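Acarbose/maltose binding protein GacH (Streptomyces glaucescens, PDB 3K01) probably serves as the extracellular solute receptor of an ABC transporter, binding acarbose and probably maltose. Local coordinates at residues A[262-267]-A[279-284]; A[218-223]-A[287-292]. All coordinates share one frame; numbering follows the deposited sequence.

Contact 1: A[262-267]-A[279-284]; sequences WAIEDV and LGVAPV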
loop_
_atom_site.group_PDB
_atom_site.type_symbol
_atom_site.label_atom_id
_atom_site.label_comp_id
_atom_site.label_asym_id
_atom_site.label_seq_id
_atom_site.Cartn_x
_atom_site.Cartn_y
_atom_site.Cartn_z
ATOM N N TRP A 262 5.991 2.806 -6.977
ATOM C CA TRP A 262 5.964 4.183 -7.445
ATOM C C TRP A 262 7.363 4.791 -7.577
ATOM O O TRP A 262 7.517 5.854 -8.190
ATOM C CB TRP A 262 5.108 5.060 -6.499
ATOM C CG TRP A 262 5.551 4.948 -5.095
ATOM C CD1 TRP A 262 6.569 5.642 -4.503
ATOM C CD2 TRP A 262 5.033 4.066 -4.094
ATOM N NE1 TRP A 262 6.722 5.244 -3.196
ATOM C CE2 TRP A 262 5.779 4.283 -2.919
ATOM C CE3 TRP A 262 4.009 3.114 -4.075
ATOM C CZ2 TRP A 262 5.541 3.574 -1.725
ATOM C CZ3 TRP A 262 3.756 2.413 -2.871
ATOM C CH2 TRP A 262 4.535 2.637 -1.724
ATOM N N ALA A 263 8.379 4.151 -7.002
ATOM C CA ALA A 263 9.768 4.659 -7.057
ATOM C C ALA A 263 10.598 4.138 -8.221
ATOM O O ALA A 263 11.705 4.634 -8.458
ATOM C CB ALA A 263 10.495 4.361 -5.765
ATOM N N ILE A 264 10.137 3.072 -8.870
ATOM C CA ILE A 264 10.952 2.350 -9.859
ATOM C C ILE A 264 11.417 3.233 -11.014
ATOM O O ILE A 264 12.598 3.216 -11.349
ATOM C CB ILE A 264 10.200 1.098 -10.356
ATOM C CG1 ILE A 264 10.081 0.047 -9.231
ATOM C CG2 ILE A 264 10.882 0.514 -11.594
ATOM C CD1 ILE A 264 11.359 -0.658 -8.871
ATOM N N GLU A 265 10.515 3.987 -11.612
ATOM C CA GLU A 265 10.934 4.795 -12.754
ATOM C C GLU A 265 11.949 5.859 -12.345
ATOM O O GLU A 265 12.939 6.092 -13.054
ATOM C CB GLU A 265 9.725 5.382 -13.485
ATOM C CG GLU A 265 8.933 4.294 -14.219
ATOM C CD GLU A 265 9.778 3.530 -15.234
ATOM O OE1 GLU A 265 10.422 4.192 -16.073
ATOM O OE2 GLU A 265 9.834 2.277 -15.190
ATOM N N ASP A 266 11.742 6.497 -11.195
ATOM C CA ASP A 266 12.709 7.470 -10.734
ATOM C C ASP A 266 14.079 6.824 -10.492
ATOM O O ASP A 266 15.122 7.399 -10.834
ATOM C CB ASP A 266 12.186 8.175 -9.474
ATOM C CG ASP A 266 13.087 9.316 -9.025
ATOM O OD1 ASP A 266 13.543 10.120 -9.861
ATOM O OD2 ASP A 266 13.365 9.411 -7.814
ATOM N N VAL A 267 14.096 5.630 -9.906
ATOM C CA VAL A 267 15.369 4.955 -9.646
ATOM C C VAL A 267 16.091 4.706 -10.964
ATOM O O VAL A 267 17.310 4.876 -11.074
ATOM C CB VAL A 267 15.176 3.630 -8.860
ATOM C CG1 VAL A 267 16.451 2.775 -8.937
ATOM C CG2 VAL A 267 14.758 3.952 -7.421
ATOM N N LEU A 279 19.421 -2.865 -10.556
ATOM C CA LEU A 279 18.436 -2.744 -9.486
ATOM C C LEU A 279 17.894 -4.092 -9.090
ATOM O O LEU A 279 17.420 -4.842 -9.933
ATOM C CB LEU A 279 17.287 -1.847 -9.929
ATOM C CG LEU A 279 16.165 -1.701 -8.877
ATOM C CD1 LEU A 279 16.674 -1.075 -7.568
ATOM C CD2 LEU A 279 15.023 -0.903 -9.464
ATOM N N GLY A 280 17.955 -4.385 -7.797
ATOM C CA GLY A 280 17.263 -5.540 -7.258
ATOM C C GLY A 280 16.195 -5.085 -6.295
ATOM O O GLY A 280 16.305 -4.005 -5.668
ATOM N N VAL A 281 15.164 -5.912 -6.159
ATOM C CA VAL A 281 14.092 -5.669 -5.189
ATOM C C VAL A 281 13.810 -6.966 -4.464
ATOM O O VAL A 281 13.678 -8.023 -5.103
ATOM C CB VAL A 281 12.818 -5.129 -5.874
ATOM C CG1 VAL A 281 11.731 -4.881 -4.861
ATOM C CG2 VAL A 281 13.114 -3.822 -6.615
ATOM N N ALA A 282 13.726 -6.883 -3.137
ATOM C CA ALA A 282 13.489 -8.038 -2.274
ATOM C C ALA A 282 12.412 -7.661 -1.244
ATOM O O ALA A 282 12.088 -6.503 -1.077
ATOM C CB ALA A 282 14.774 -8.431 -1.569
ATOM N N PRO A 283 11.853 -8.651 -0.532
ATOM C CA PRO A 283 10.966 -8.291 0.563
ATOM C C PRO A 283 11.693 -7.454 1.610
ATOM O O PRO A 283 12.928 -7.549 1.753
ATOM C CB PRO A 283 10.559 -9.655 1.146
ATOM C CG PRO A 283 10.731 -10.609 0.019
ATOM C CD PRO A 283 11.957 -10.110 -0.698
ATOM N N VAL A 284 10.944 -6.660 2.360
ATOM C CA VAL A 284 11.570 -5.992 3.496
ATOM C C VAL A 284 12.188 -7.031 4.443
ATOM O O VAL A 284 11.697 -8.159 4.579
ATOM C CB VAL A 284 10.596 -5.076 4.265
ATOM C CG1 VAL A 284 10.060 -3.979 3.356
ATOM C CG2 VAL A 284 9.469 -5.863 4.920
#
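Ile264, the first residue of the segment to reach strand 279-283, extends its CD1 methyl to 3.7 Å from CD2 of Leu279. The two side chains run at a slant to each other. Torsions chi1 -69° and chi2 -72° together carry CD1 to the strand, although the bond to CB runs across it. The same CD1 lies 4.3 Å from CG2 of Val281, so one methyl spans two strand residues that face the helix. One turn on, Val267 N donates to Ala263 O at 3.0 Å, and this bond fits the helical spacing that brings Val267 round to the same side. Its CG1 meets Leu279 CD2 at 4.0 Å, the side chains crossing at about a right angle. Leu279 CD2 thus touches both helix residues. No hydrogen bond joins the segments, whose mutual burial totals 141 Å². Phe249 of helix 241-251 packs on Val267 and Leu279, and Phe355 of helix 351-360 on Ile264 and Val281. Helix 264-268 therefore lies on a face of the mixed sheet of this solute-binding protein, where strand 279-283 pairs antiparallel with strand 132-148 (Gly280 with Tyr147, Ala282 with Leu145), whose Phe146 touches Ile264 and Leu279.

Contact 2: A[218-223]-A[287-292]; sequences GVRAYR and GSAGQG
The loop between strands 279-283 and 293-302 meets the flank of helix 216-230 at the protein surface, where Arg220 faces Ser288 and Ala289. The contact is small, burying 79 Å² over both sides, and the nearest CA atoms, those of Arg220 and Ser288, are 8.9 Å apart. Side chains must therefore bridge the gap. Arg220 does so with a chain bent at chi3 (-55°), and its NE and NH1 come near the loop. NE stands 3.7 Å from Ser288 OG, too far for a hydrogen bond, and NH1 lies 4.2 Å from Ala289 CB; both loop atoms approach the guanidinium plane obliquely. One backbone bond closes the loop across Ser288 and Ala289, Gly287 N donating to Gly290 O at 2.9 Å. Ala289 also shares a backbone hydrogen bond with Gly198. The polar link between the two sides comes from a third residue, Glu199: its OE1 forms a salt bridge with Arg220 NE and a hydrogen bond with Ser288 OG. A single carboxylate oxygen thus serves both helix and loop, which is consistent with NE and OG lying near each other without a direct bond. Its negative charge would be expected to offset that of the arginine, so the chemistry implies an indirect, carboxylate-mediated attachment supplemented by a loose methyl contact.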
loop_
_atom_site.group_PDB
_atom_site.type_symbol
_atom_site.label_atom_id
_atom_site.label_comp_id
_atom_site.label_asym_id
_atom_site.label_seq_id
_atom_site.Cartn_x
_atom_site.Cartn_y
_atom_site.Cartn_z
ATOM N N GLY A 218 6.320 -3.121 19.935
ATOM C CA GLY A 218 6.351 -1.728 19.509
ATOM C C GLY A 218 7.552 -0.981 20.060
ATOM O O GLY A 218 8.218 -0.193 19.355
ATOM N N VAL A 219 7.875 -1.236 21.329
ATOM C CA VAL A 219 9.075 -0.629 21.907
ATOM C C VAL A 219 10.300 -1.077 21.120
ATOM O O VAL A 219 11.136 -0.259 20.735
ATOM C CB VAL A 219 9.227 -1.052 23.380
ATOM C CG1 VAL A 219 10.568 -0.547 23.944
ATOM C CG2 VAL A 219 8.052 -0.557 24.217
ATOM N N ARG A 220 10.393 -2.379 20.863
ATOM C CA ARG A 220 11.533 -2.909 20.104
ATOM C C ARG A 220 11.616 -2.284 18.726
ATOM O O ARG A 220 12.716 -2.056 18.233
ATOM C CB ARG A 220 11.479 -4.427 19.946
ATOM C CG ARG A 220 11.780 -5.195 21.235
ATOM C CD ARG A 220 12.054 -6.650 20.929
ATOM N NE ARG A 220 10.976 -7.316 20.173
ATOM C CZ ARG A 220 9.937 -7.935 20.725
ATOM N NH1 ARG A 220 9.011 -8.512 19.968
ATOM N NH2 ARG A 220 9.831 -7.991 22.057
ATOM N N ALA A 221 10.485 -2.028 18.077
ATOM C CA ALA A 221 10.524 -1.435 16.739
ATOM C C ALA A 221 11.127 -0.030 16.763
ATOM O O ALA A 221 11.951 0.313 15.888
ATOM C CB ALA A 221 9.147 -1.421 16.146
ATOM N N TYR A 222 10.717 0.802 17.728
ATOM C CA TYR A 222 11.368 2.094 17.856
ATOM C C TYR A 222 12.863 1.953 18.172
ATOM O O TYR A 222 13.683 2.756 17.692
ATOM C CB TYR A 222 10.653 2.960 18.894
ATOM C CG TYR A 222 9.330 3.545 18.445
ATOM C CD1 TYR A 222 9.277 4.515 17.447
ATOM C CD2 TYR A 222 8.126 3.145 19.046
ATOM C CE1 TYR A 222 8.066 5.089 17.071
ATOM C CE2 TYR A 222 6.915 3.717 18.666
ATOM C CZ TYR A 222 6.896 4.670 17.667
ATOM O OH TYR A 222 5.727 5.285 17.267
ATOM N N ARG A 223 13.225 0.956 18.982
ATOM C CA ARG A 223 14.641 0.721 19.274
ATOM C C ARG A 223 15.416 0.324 18.025
ATOM O O ARG A 223 16.542 0.763 17.835
ATOM C CB ARG A 223 14.784 -0.347 20.352
ATOM C CG ARG A 223 16.195 -0.471 20.913
ATOM C CD ARG A 223 16.260 -1.429 22.082
ATOM N NE ARG A 223 15.494 -0.922 23.213
ATOM C CZ ARG A 223 14.447 -1.533 23.765
ATOM N NH1 ARG A 223 14.011 -2.707 23.304
ATOM N NH2 ARG A 223 13.851 -0.967 24.801
ATOM N N GLY A 287 12.510 -8.824 11.276
ATOM C CA GLY A 287 13.089 -8.371 12.528
ATOM C C GLY A 287 13.269 -9.582 13.422
ATOM O O GLY A 287 13.429 -10.712 12.951
ATOM N N SER A 288 13.223 -9.346 14.723
ATOM C CA SER A 288 13.521 -10.417 15.674
ATOM C C SER A 288 12.399 -11.433 15.791
ATOM O O SER A 288 12.629 -12.544 16.286
ATOM C CB SER A 288 13.831 -9.836 17.056
ATOM O OG SER A 288 12.660 -9.432 17.714
ATOM N N ALA A 289 11.187 -11.076 15.363
ATOM C CA ALA A 289 10.013 -11.920 15.665
ATOM C C ALA A 289 8.941 -11.905 14.575
ATOM O O ALA A 289 7.776 -12.206 14.837
ATOM C CB ALA A 289 9.393 -11.531 17.036
ATOM N N GLY A 290 9.314 -11.542 13.349
ATOM C CA GLY A 290 8.352 -11.473 12.269
ATOM C C GLY A 290 8.959 -10.874 11.016
ATOM O O GLY A 290 10.150 -10.506 10.981
ATOM N N GLN A 291 8.147 -10.782 9.979
ATOM C CA GLN A 291 8.559 -10.178 8.737
ATOM C C GLN A 291 7.311 -9.740 8.015
ATOM O O GLN A 291 6.414 -10.554 7.750
ATOM C CB GLN A 291 9.334 -11.175 7.883
ATOM C CG GLN A 291 9.915 -10.530 6.634
ATOM C CD GLN A 291 10.839 -11.425 5.805
ATOM O OE1 GLN A 291 11.544 -10.949 4.880
ATOM N NE2 GLN A 291 10.873 -12.687 6.126
ATOM N N GLY A 292 7.244 -8.472 7.668
ATOM C CA GLY A 292 6.094 -8.012 6.910
ATOM C C GLY A 292 6.221 -6.582 6.484
ATOM O O GLY A 292 6.961 -5.795 7.096
#

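Overall arrangement
Contact 1 is buried and wholly apolar, joining a short helix to a sheet strand through methyl groups, whereas contact 2 lies at the surface and joins a longer helix to a loop, mainly through polar groups that share an oxygen of Glu199, with one methyl beside them. Contact 1 also buries more surface than contact 2. Along the chain, contact 1 falls between the two segments of contact 2, and only a few residues separate 279-284 from 287-292. The centres are nevertheless about 23 Å apart. Segments 279-284 and 287-292 still meet directly, Val284 CG2 lying 3.3 Å from Gly292 O, so the two sites are neighbours through packing as well as sequence.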